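Long-range contact in transcriptional regulator, LuxR family (Burkholderia thailandensis, PDB 3MQQ), which probably regulates transcription as a DNA-binding LuxR-family protein, of which this chain is the PAS domain, a likely sensory part: residues L16-N28 with R39-Y51. Residues are numbered along the deposited sequence; the frame is centred on the assembly and turned at random. Where two conformers were deposited one is given.
Sequences LVLSRDRVIEDCN and RADLIGRSFEVLY. With NA (sodium ion), chain K; EOH (ethanol), chain H.
The ring of F47 lies among three side chains of the 16-28 hairpin: CG1 of V17 reaches CZ (3.7 Å), CB of S19, whose OG binds the sodium ion with L103 O and A104 O, approaches CE2, and CG1 of I24 meets CE1, the isoleucine crossing the phenylalanine at about a right angle. With CG1 anti to its carbonyl carbon (chi1 -63°), I24 sends CD1 on to CD2 of L42 (3.8 Å) and CD1 of L50. Its backbone N donates almost straight to R45 O (179°), and its O accepts from G44 N at 2.7 Å. F47 N adds a bond to R22 O. The outer strand of the antiparallel PAS sheet is edged by the connection between helices 39-42 and 54-71, while W108 of strand 106-112 packs edge-to-face with F47. R22, bent at chi3 (77°), and Y51 converge on an ethanol, probably from the crystallisation liquor, whose exact position is doubtful; R22 NH1 also bonds F57 O, and Y51 OH bonds R78. At the far end C27 SG touches L42 CB and I43 CD1. R39 gives C27 O a weak NE bond (2.9 Å), and its NH2 makes a weak, long salt bridge to OD1 of D26, a residue whose OD2 bonds Y5 OH of the second subunit.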
loop_
_atom_site.group_PDB
_atom_site.type_symbol
_atom_site.label_atom_id
_atom_site.label_comp_id
_atom_site.label_asym_id
_atom_site.label_seq_id
_atom_site.Cartn_x
_atom_site.Cartn_y
_atom_site.Cartn_z
ATOM N N LEU B 16 2.104 6.600 -2.597
ATOM C CA LEU B 16 1.581 7.054 -1.287
ATOM C C LEU B 16 1.412 8.557 -1.293
ATOM O O LEU B 16 2.203 9.306 -1.903
ATOM C CB LEU B 16 2.537 6.707 -0.142
ATOM C CG LEU B 16 2.808 5.232 0.088
ATOM C CD1 LEU B 16 3.885 5.090 1.141
ATOM C CD2 LEU B 16 1.533 4.520 0.503
ATOM N N VAL B 17 0.393 9.030 -0.574
ATOM C CA VAL B 17 0.113 10.479 -0.466
ATOM C C VAL B 17 -0.235 10.794 0.955
ATOM O O VAL B 17 -1.032 10.086 1.562
ATOM C CB VAL B 17 -1.104 10.939 -1.360
ATOM C CG1 VAL B 17 -1.609 12.363 -0.977
ATOM C CG2 VAL B 17 -0.775 10.859 -2.846
ATOM N N LEU B 18 0.354 11.866 1.498
ATOM C CA LEU B 18 -0.153 12.526 2.711
ATOM C C LEU B 18 -1.006 13.700 2.230
ATOM O O LEU B 18 -0.502 14.557 1.524
ATOM C CB LEU B 18 1.006 13.004 3.607
ATOM C CG LEU B 18 2.112 11.983 3.823
ATOM C CD1 LEU B 18 3.224 12.561 4.750
ATOM C CD2 LEU B 18 1.508 10.702 4.425
ATOM N N SER B 19 -2.310 13.664 2.519
ATOM C CA SER B 19 -3.247 14.653 1.947
ATOM C C SER B 19 -3.775 15.594 3.024
ATOM O O SER B 19 -3.596 15.383 4.248
ATOM C CB SER B 19 -4.420 13.942 1.275
ATOM O OG SER B 19 -5.284 13.386 2.283
ATOM N N ARG B 20 -4.400 16.665 2.544
ATOM C CA ARG B 20 -5.185 17.563 3.405
ATOM C C ARG B 20 -6.177 18.262 2.493
ATOM O O ARG B 20 -5.783 18.847 1.481
ATOM C CB ARG B 20 -4.284 18.552 4.151
ATOM C CG ARG B 20 -5.024 19.434 5.110
ATOM C CD ARG B 20 -4.103 19.879 6.250
ATOM N NE ARG B 20 -3.046 20.830 5.882
ATOM C CZ ARG B 20 -3.083 21.714 4.879
ATOM N NH1 ARG B 20 -2.052 22.525 4.692
ATOM N NH2 ARG B 20 -4.117 21.789 4.052
ATOM N N ASP B 21 -7.460 18.158 2.838
ATOM C CA ASP B 21 -8.556 18.728 2.035
ATOM C C ASP B 21 -8.467 18.415 0.529
ATOM O O ASP B 21 -8.684 19.284 -0.330
ATOM C CB ASP B 21 -8.644 20.227 2.304
ATOM C CG ASP B 21 -8.790 20.535 3.778
ATOM O OD1 ASP B 21 -9.378 19.708 4.515
ATOM O OD2 ASP B 21 -8.318 21.602 4.200
ATOM N N ARG B 22 -8.154 17.156 0.245
ATOM C CA ARG B 22 -8.078 16.612 -1.109
ATOM C C ARG B 22 -6.940 17.223 -1.928
ATOM O O ARG B 22 -6.992 17.209 -3.159
ATOM C CB ARG B 22 -9.424 16.666 -1.872
ATOM C CG ARG B 22 -10.644 16.209 -1.053
ATOM C CD ARG B 22 -11.872 16.117 -1.938
ATOM N NE ARG B 22 -11.833 14.907 -2.758
ATOM C CZ ARG B 22 -12.723 14.612 -3.703
ATOM N NH1 ARG B 22 -12.615 13.482 -4.405
ATOM N NH2 ARG B 22 -13.713 15.444 -3.944
ATOM N N VAL B 23 -5.948 17.785 -1.227
ATOM C CA VAL B 23 -4.725 18.262 -1.840
ATOM C C VAL B 23 -3.562 17.349 -1.417
ATOM O O VAL B 23 -3.480 16.919 -0.261
ATOM C CB VAL B 23 -4.428 19.705 -1.435
ATOM C CG1 VAL B 23 -3.069 20.184 -2.033
ATOM C CG2 VAL B 23 -5.574 20.604 -1.930
ATOM N N ILE B 24 -2.667 17.059 -2.359
ATOM C CA ILE B 24 -1.490 16.243 -2.073
ATOM C C ILE B 24 -0.446 17.110 -1.354
ATOM O O ILE B 24 0.097 18.028 -1.955
ATOM C CB ILE B 24 -0.860 15.739 -3.362
ATOM C CG1 ILE B 24 -1.830 14.809 -4.130
ATOM C CG2 ILE B 24 0.500 15.090 -3.081
ATOM C CD1 ILE B 24 -1.273 14.411 -5.530
ATOM N N GLU B 25 -0.180 16.833 -0.076
ATOM C CA GLU B 25 0.828 17.595 0.670
ATOM C C GLU B 25 2.214 16.962 0.552
ATOM O O GLU B 25 3.240 17.663 0.590
ATOM C CB GLU B 25 0.420 17.764 2.134
ATOM C CG GLU B 25 -0.970 18.333 2.309
ATOM C CD GLU B 25 -1.015 19.831 2.098
ATOM O OE1 GLU B 25 -1.032 20.557 3.105
ATOM O OE2 GLU B 25 -1.024 20.282 0.936
ATOM N N ASP B 26 2.245 15.636 0.392
ATOM C CA ASP B 26 3.499 14.937 0.158
ATOM C C ASP B 26 3.173 13.669 -0.592
ATOM O O ASP B 26 2.056 13.169 -0.501
ATOM C CB ASP B 26 4.229 14.645 1.476
ATOM C CG ASP B 26 5.693 14.287 1.285
ATOM O OD1 ASP B 26 6.238 14.372 0.156
ATOM O OD2 ASP B 26 6.334 13.933 2.298
ATOM N N CYS B 27 4.139 13.178 -1.363
ATOM C CA CYS B 27 3.935 11.936 -2.081
ATOM C C CYS B 27 5.292 11.319 -2.375
ATOM O O CYS B 27 6.357 11.947 -2.210
ATOM C CB CYS B 27 3.116 12.136 -3.394
ATOM S SG CYS B 27 4.030 12.955 -4.768
ATOM N N ASN B 28 5.256 10.074 -2.799
ATOM C CA ASN B 28 6.485 9.394 -3.149
ATOM C C ASN B 28 6.726 9.299 -4.660
ATOM O O ASN B 28 5.846 9.677 -5.485
ATOM C CB ASN B 28 6.583 8.005 -2.453
ATOM C CG ASN B 28 5.505 7.026 -2.884
ATOM O OD1 ASN B 28 4.698 7.286 -3.785
ATOM N ND2 ASN B 28 5.503 5.865 -2.233
ATOM N N ARG B 39 7.490 14.397 -8.899
ATOM C CA ARG B 39 6.894 14.666 -7.589
ATOM C C ARG B 39 6.551 16.148 -7.449
ATOM O O ARG B 39 5.499 16.498 -6.920
ATOM C CB ARG B 39 7.853 14.269 -6.461
ATOM C CG ARG B 39 7.979 12.785 -6.172
ATOM C CD ARG B 39 8.758 12.579 -4.850
ATOM N NE ARG B 39 8.285 13.456 -3.774
ATOM C CZ ARG B 39 9.064 14.225 -3.021
ATOM N NH1 ARG B 39 10.383 14.227 -3.192
ATOM N NH2 ARG B 39 8.523 14.985 -2.076
ATOM N N ALA B 40 7.444 17.008 -7.940
ATOM C CA ALA B 40 7.222 18.456 -7.922
ATOM C C ALA B 40 5.915 18.845 -8.613
ATOM O O ALA B 40 5.307 19.850 -8.246
ATOM C CB ALA B 40 8.387 19.182 -8.567
ATOM N N ASP B 41 5.491 18.079 -9.616
ATOM C CA ASP B 41 4.220 18.361 -10.313
ATOM C C ASP B 41 3.002 18.059 -9.436
ATOM O O ASP B 41 1.925 18.591 -9.671
ATOM C CB ASP B 41 4.099 17.591 -11.636
ATOM C CG ASP B 41 5.158 18.004 -12.664
ATOM O OD1 ASP B 41 5.379 19.223 -12.878
ATOM O OD2 ASP B 41 5.774 17.098 -13.260
ATOM N N LEU B 42 3.190 17.211 -8.424
ATOM C CA LEU B 42 2.074 16.724 -7.619
ATOM C C LEU B 42 1.959 17.407 -6.272
ATOM O O LEU B 42 0.871 17.486 -5.703
ATOM C CB LEU B 42 2.148 15.193 -7.451
ATOM C CG LEU B 42 1.876 14.414 -8.746
ATOM C CD1 LEU B 42 2.405 13.005 -8.666
ATOM C CD2 LEU B 42 0.375 14.417 -8.988
ATOM N N ILE B 43 3.077 17.871 -5.739
ATOM C CA ILE B 43 3.057 18.538 -4.446
ATOM C C ILE B 43 2.227 19.823 -4.502
ATOM O O ILE B 43 2.517 20.755 -5.260
ATOM C CB ILE B 43 4.471 18.848 -3.952
ATOM C CG1 ILE B 43 5.273 17.548 -3.852
ATOM C CG2 ILE B 43 4.426 19.608 -2.621
ATOM C CD1 ILE B 43 4.723 16.554 -2.876
ATOM N N GLY B 44 1.181 19.851 -3.685
ATOM C CA GLY B 44 0.296 21.004 -3.615
ATOM C C GLY B 44 -0.724 20.976 -4.725
ATOM O O GLY B 44 -1.371 21.965 -4.984
ATOM N N ARG B 45 -0.858 19.830 -5.386
ATOM C CA ARG B 45 -1.876 19.637 -6.420
ATOM C C ARG B 45 -3.159 19.050 -5.835
ATOM O O ARG B 45 -3.084 18.084 -5.041
ATOM C CB ARG B 45 -1.307 18.721 -7.533
ATOM C CG ARG B 45 -2.041 18.835 -8.850
ATOM C CD ARG B 45 -1.723 20.164 -9.579
ATOM N NE ARG B 45 -0.456 20.056 -10.278
ATOM C CZ ARG B 45 -0.130 20.690 -11.401
ATOM N NH1 ARG B 45 -0.989 21.510 -12.024
ATOM N NH2 ARG B 45 1.071 20.507 -11.918
ATOM N N SER B 46 -4.318 19.624 -6.194
ATOM C CA SER B 46 -5.613 18.965 -5.887
ATOM C C SER B 46 -5.663 17.566 -6.518
ATOM O O SER B 46 -5.214 17.385 -7.645
ATOM C CB SER B 46 -6.800 19.771 -6.416
ATOM O OG SER B 46 -8.006 19.049 -6.165
ATOM N N PHE B 47 -6.183 16.577 -5.791
ATOM C CA PHE B 47 -6.483 15.269 -6.386
ATOM C C PHE B 47 -7.316 15.394 -7.657
ATOM O O PHE B 47 -7.277 14.514 -8.501
ATOM C CB PHE B 47 -7.257 14.424 -5.401
ATOM C CG PHE B 47 -6.419 13.724 -4.372
ATOM C CD1 PHE B 47 -5.294 12.964 -4.729
ATOM C CD2 PHE B 47 -6.817 13.740 -3.057
ATOM C CE1 PHE B 47 -4.566 12.269 -3.746
ATOM C CE2 PHE B 47 -6.099 13.041 -2.065
ATOM C CZ PHE B 47 -4.979 12.313 -2.412
ATOM N N GLU B 48 -8.077 16.483 -7.806
ATOM C CA GLU B 48 -8.978 16.645 -8.981
ATOM C C GLU B 48 -8.286 16.378 -10.328
ATOM O O GLU B 48 -8.896 15.848 -11.276
ATOM C CB GLU B 48 -9.563 18.076 -8.968
ATOM C CG GLU B 48 -10.569 18.467 -10.086
ATOM C CD GLU B 48 -11.064 19.925 -9.948
ATOM O OE1 GLU B 48 -12.016 20.306 -10.665
ATOM O OE2 GLU B 48 -10.502 20.704 -9.129
ATOM N N VAL B 49 -7.009 16.743 -10.408
ATOM C CA VAL B 49 -6.260 16.614 -11.672
ATOM C C VAL B 49 -5.958 15.153 -12.056
ATOM O O VAL B 49 -5.613 14.869 -13.194
ATOM C CB VAL B 49 -4.975 17.518 -11.699
ATOM C CG1 VAL B 49 -5.353 18.964 -11.532
ATOM C CG2 VAL B 49 -3.927 17.111 -10.654
ATOM N N LEU B 50 -6.082 14.259 -11.085
ATOM C CA LEU B 50 -5.747 12.858 -11.261
ATOM C C LEU B 50 -6.984 12.115 -11.738
ATOM O O LEU B 50 -6.891 10.987 -12.152
ATOM C CB LEU B 50 -5.235 12.235 -9.961
ATOM C CG LEU B 50 -4.060 12.882 -9.224
ATOM C CD1 LEU B 50 -3.860 12.172 -7.880
ATOM C CD2 LEU B 50 -2.779 12.886 -10.046
ATOM N N TYR B 51 -8.152 12.754 -11.644
ATOM C CA TYR B 51 -9.406 12.147 -12.093
ATOM C C TYR B 51 -9.655 12.403 -13.579
ATOM O O TYR B 51 -9.129 13.372 -14.146
ATOM C CB TYR B 51 -10.588 12.675 -11.252
ATOM C CG TYR B 51 -10.664 12.097 -9.856
ATOM C CD1 TYR B 51 -11.368 10.907 -9.609
ATOM C CD2 TYR B 51 -9.995 12.708 -8.780
ATOM C CE1 TYR B 51 -11.447 10.341 -8.318
ATOM C CE2 TYR B 51 -10.069 12.149 -7.487
ATOM C CZ TYR B 51 -10.778 10.966 -7.270
ATOM O OH TYR B 51 -10.839 10.425 -6.010
HETATM NA NA NA K . -7.592 14.836 1.939
HETATM C C1 EOH H . -9.652 11.866 -2.909
HETATM C C2 EOH H . -10.107 12.952 -1.977
HETATM O O EOH H . -10.295 11.975 -4.143
HETATM O O HOH W 1 -8.737 19.711 -3.833
HETATM O O HOH W 2 -8.874 13.156 0.260
#